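Local structure of putative TIM-barrel metal-dependent hydrolase (Mycobacterium avium subsp. paratuberculosis S397, 4DZI) at residues C[9-14]-C[113-118]. The protein probably acts as a metal-dependent amidohydrolase, built on a TIM-barrel scaffold that holds two cadmium ions side by side in the crystal. Numbering follows the deposited sequence.
Sequences VIDVDN and QDIETA. With CD (cadmium ion), chain Q.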
loop_
_atom_site.group_PDB
_atom_site.type_symbol
_atom_site.label_atom_id
_atom_site.label_comp_id
_atom_site.label_asym_id
_atom_site.label_seq_id
_atom_site.Cartn_x
_atom_site.Cartn_y
_atom_site.Cartn_z
ATOM N N VAL C 9 2.735 34.062 8.980
ATOM C CA VAL C 9 2.819 32.839 8.193
ATOM C C VAL C 9 1.507 32.538 7.500
ATOM O O VAL C 9 0.465 33.131 7.805
ATOM C CB VAL C 9 3.267 31.657 9.068
ATOM C CG1 VAL C 9 4.621 31.968 9.708
ATOM C CG2 VAL C 9 2.242 31.337 10.154
ATOM N N ILE C 10 1.536 31.602 6.544
ATOM C CA ILE C 10 0.335 31.147 5.867
ATOM C C ILE C 10 0.254 29.647 6.220
ATOM O O ILE C 10 1.136 28.904 5.853
ATOM C CB ILE C 10 0.470 31.297 4.341
ATOM C CG1 ILE C 10 0.844 32.744 3.969
ATOM C CG2 ILE C 10 -0.804 30.785 3.634
ATOM C CD1 ILE C 10 -0.241 33.756 4.216
ATOM N N ASP C 11 -0.761 29.253 6.973
ATOM C CA ASP C 11 -0.889 27.875 7.503
ATOM C C ASP C 11 -1.854 27.114 6.608
ATOM O O ASP C 11 -3.055 27.444 6.565
ATOM C CB ASP C 11 -1.444 27.977 8.932
ATOM C CG ASP C 11 -1.316 26.677 9.709
ATOM O OD1 ASP C 11 -1.334 25.616 9.060
ATOM O OD2 ASP C 11 -1.218 26.720 10.966
ATOM N N VAL C 12 -1.375 26.098 5.873
ATOM C CA VAL C 12 -2.269 25.421 4.922
ATOM C C VAL C 12 -3.106 24.302 5.559
ATOM O O VAL C 12 -3.879 23.630 4.876
ATOM C CB VAL C 12 -1.518 24.879 3.679
ATOM C CG1 VAL C 12 -0.674 26.005 3.013
ATOM C CG2 VAL C 12 -0.638 23.675 4.020
ATOM N N ASP C 13 -2.977 24.121 6.870
ATOM C CA ASP C 13 -3.770 23.063 7.513
ATOM C C ASP C 13 -4.291 23.553 8.841
ATOM O O ASP C 13 -3.614 23.458 9.872
ATOM C CB ASP C 13 -2.937 21.804 7.768
ATOM C CG ASP C 13 -3.788 20.623 8.155
ATOM O OD1 ASP C 13 -5.035 20.781 8.316
ATOM O OD2 ASP C 13 -3.183 19.541 8.337
ATOM N N ASN C 14 -5.532 24.051 8.792
ATOM C CA ASN C 14 -6.237 24.387 10.024
ATOM C C ASN C 14 -7.631 23.796 9.953
ATOM O O ASN C 14 -8.134 23.483 8.887
ATOM C CB ASN C 14 -6.334 25.920 10.185
ATOM C CG ASN C 14 -5.308 26.505 11.147
ATOM O OD1 ASN C 14 -5.632 27.435 11.909
ATOM N ND2 ASN C 14 -4.058 26.056 11.062
ATOM N N GLN C 113 -1.449 34.000 17.043
ATOM C CA GLN C 113 -0.599 32.938 16.496
ATOM C C GLN C 113 0.351 33.411 15.403
ATOM O O GLN C 113 1.195 32.650 14.936
ATOM C CB GLN C 113 -1.505 31.865 15.879
ATOM C CG GLN C 113 -2.206 30.997 16.911
ATOM C CD GLN C 113 -3.278 30.125 16.279
ATOM O OE1 GLN C 113 -3.945 30.510 15.303
ATOM N NE2 GLN C 113 -3.504 28.939 16.889
ATOM N N ASP C 114 0.181 34.644 14.988
ATOM C CA ASP C 114 0.915 35.242 13.852
ATOM C C ASP C 114 0.650 34.599 12.497
ATOM O O ASP C 114 1.493 34.566 11.660
ATOM C CB ASP C 114 2.418 35.390 14.087
ATOM C CG ASP C 114 2.980 36.660 13.407
ATOM O OD1 ASP C 114 2.362 37.710 13.553
ATOM O OD2 ASP C 114 3.971 36.613 12.771
ATOM N N ILE C 115 -0.567 34.128 12.319
ATOM C CA ILE C 115 -0.997 33.588 11.029
ATOM C C ILE C 115 -1.758 34.675 10.243
ATOM O O ILE C 115 -2.769 35.219 10.733
ATOM C CB ILE C 115 -1.906 32.363 11.247
ATOM C CG1 ILE C 115 -1.129 31.236 11.946
ATOM C CG2 ILE C 115 -2.437 31.879 9.902
ATOM C CD1 ILE C 115 -2.065 30.104 12.398
ATOM N N GLU C 116 -1.265 35.023 9.047
ATOM C CA GLU C 116 -2.009 35.944 8.193
ATOM C C GLU C 116 -3.198 35.248 7.567
ATOM O O GLU C 116 -4.333 35.750 7.608
ATOM C CB GLU C 116 -1.142 36.521 7.065
ATOM C CG GLU C 116 -2.024 37.259 6.073
ATOM C CD GLU C 116 -1.267 37.974 4.964
ATOM O OE1 GLU C 116 -0.017 37.934 4.920
ATOM O OE2 GLU C 116 -1.961 38.575 4.119
ATOM N N THR C 117 -2.961 34.074 6.967
ATOM C CA THR C 117 -4.058 33.370 6.293
ATOM C C THR C 117 -3.992 31.904 6.700
ATOM O O THR C 117 -2.915 31.351 6.739
ATOM C CB THR C 117 -3.962 33.485 4.748
ATOM O OG1 THR C 117 -4.013 34.878 4.365
ATOM C CG2 THR C 117 -5.112 32.765 4.028
ATOM N N ALA C 118 -5.139 31.332 7.035
ATOM C CA ALA C 118 -5.228 29.911 7.371
ATOM C C ALA C 118 -6.126 29.255 6.340
ATOM O O ALA C 118 -7.174 29.831 5.998
ATOM C CB ALA C 118 -5.855 29.765 8.748
HETATM CD CD CD Q . -5.548 18.691 8.892
HETATM O O HOH W 1 -5.764 29.288 13.726
#
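Val-9, Ile-10 and Asp-11 pair in parallel with Ile-115, Thr-117 and Ala-118, an example of neighbouring barrel strands, the first of which carries a metal ligand, Asp-13, near its C-terminal end. Backbone bonds run from Val-9 N to Asp-114 O (3.0 Å), from Glu-116 N to Val-9 O (2.8 Å) and from Asp-11 N to Thr-117 O (3.0 Å). A beta bulge at Glu-116 shifts the register by one, and buried Thr-117 N finds no partner.

Side chains pack on both faces. Ile-115 CG1 crosses Val-9 CG2 at 3.8 Å. Ile-115 CD1 lies against the Asp-11 side chain, nearest to Asp-11 OD2 at 3.8 Å. On the other face Ile-10 folds back (chi2 -69°), bringing Ile-10 CD1 alongside Thr-117 CB.

Polar groups gather toward the metal end. Asp-11 OD1 accepts from Asp-13 N, an Asx turn, while OD2 is hydrogen-bonded to Ser-355 OG. Asp-13 grips cadmium through OD1 (2.2 Å) and, more loosely, OD2 (2.6 Å), with His-15, His-230, Glu-293 and Asp-356 completing the site. A water donates to both Asn-14 OD1 (2.6 Å) and Gln-113 OE1.

Helix 378-393 packs on Val-9 and Ile-10, helix 103-113 reaches Ile-115 and Ala-118 through Met-110, and strand 115-121 lies between 9-15 and 163-165.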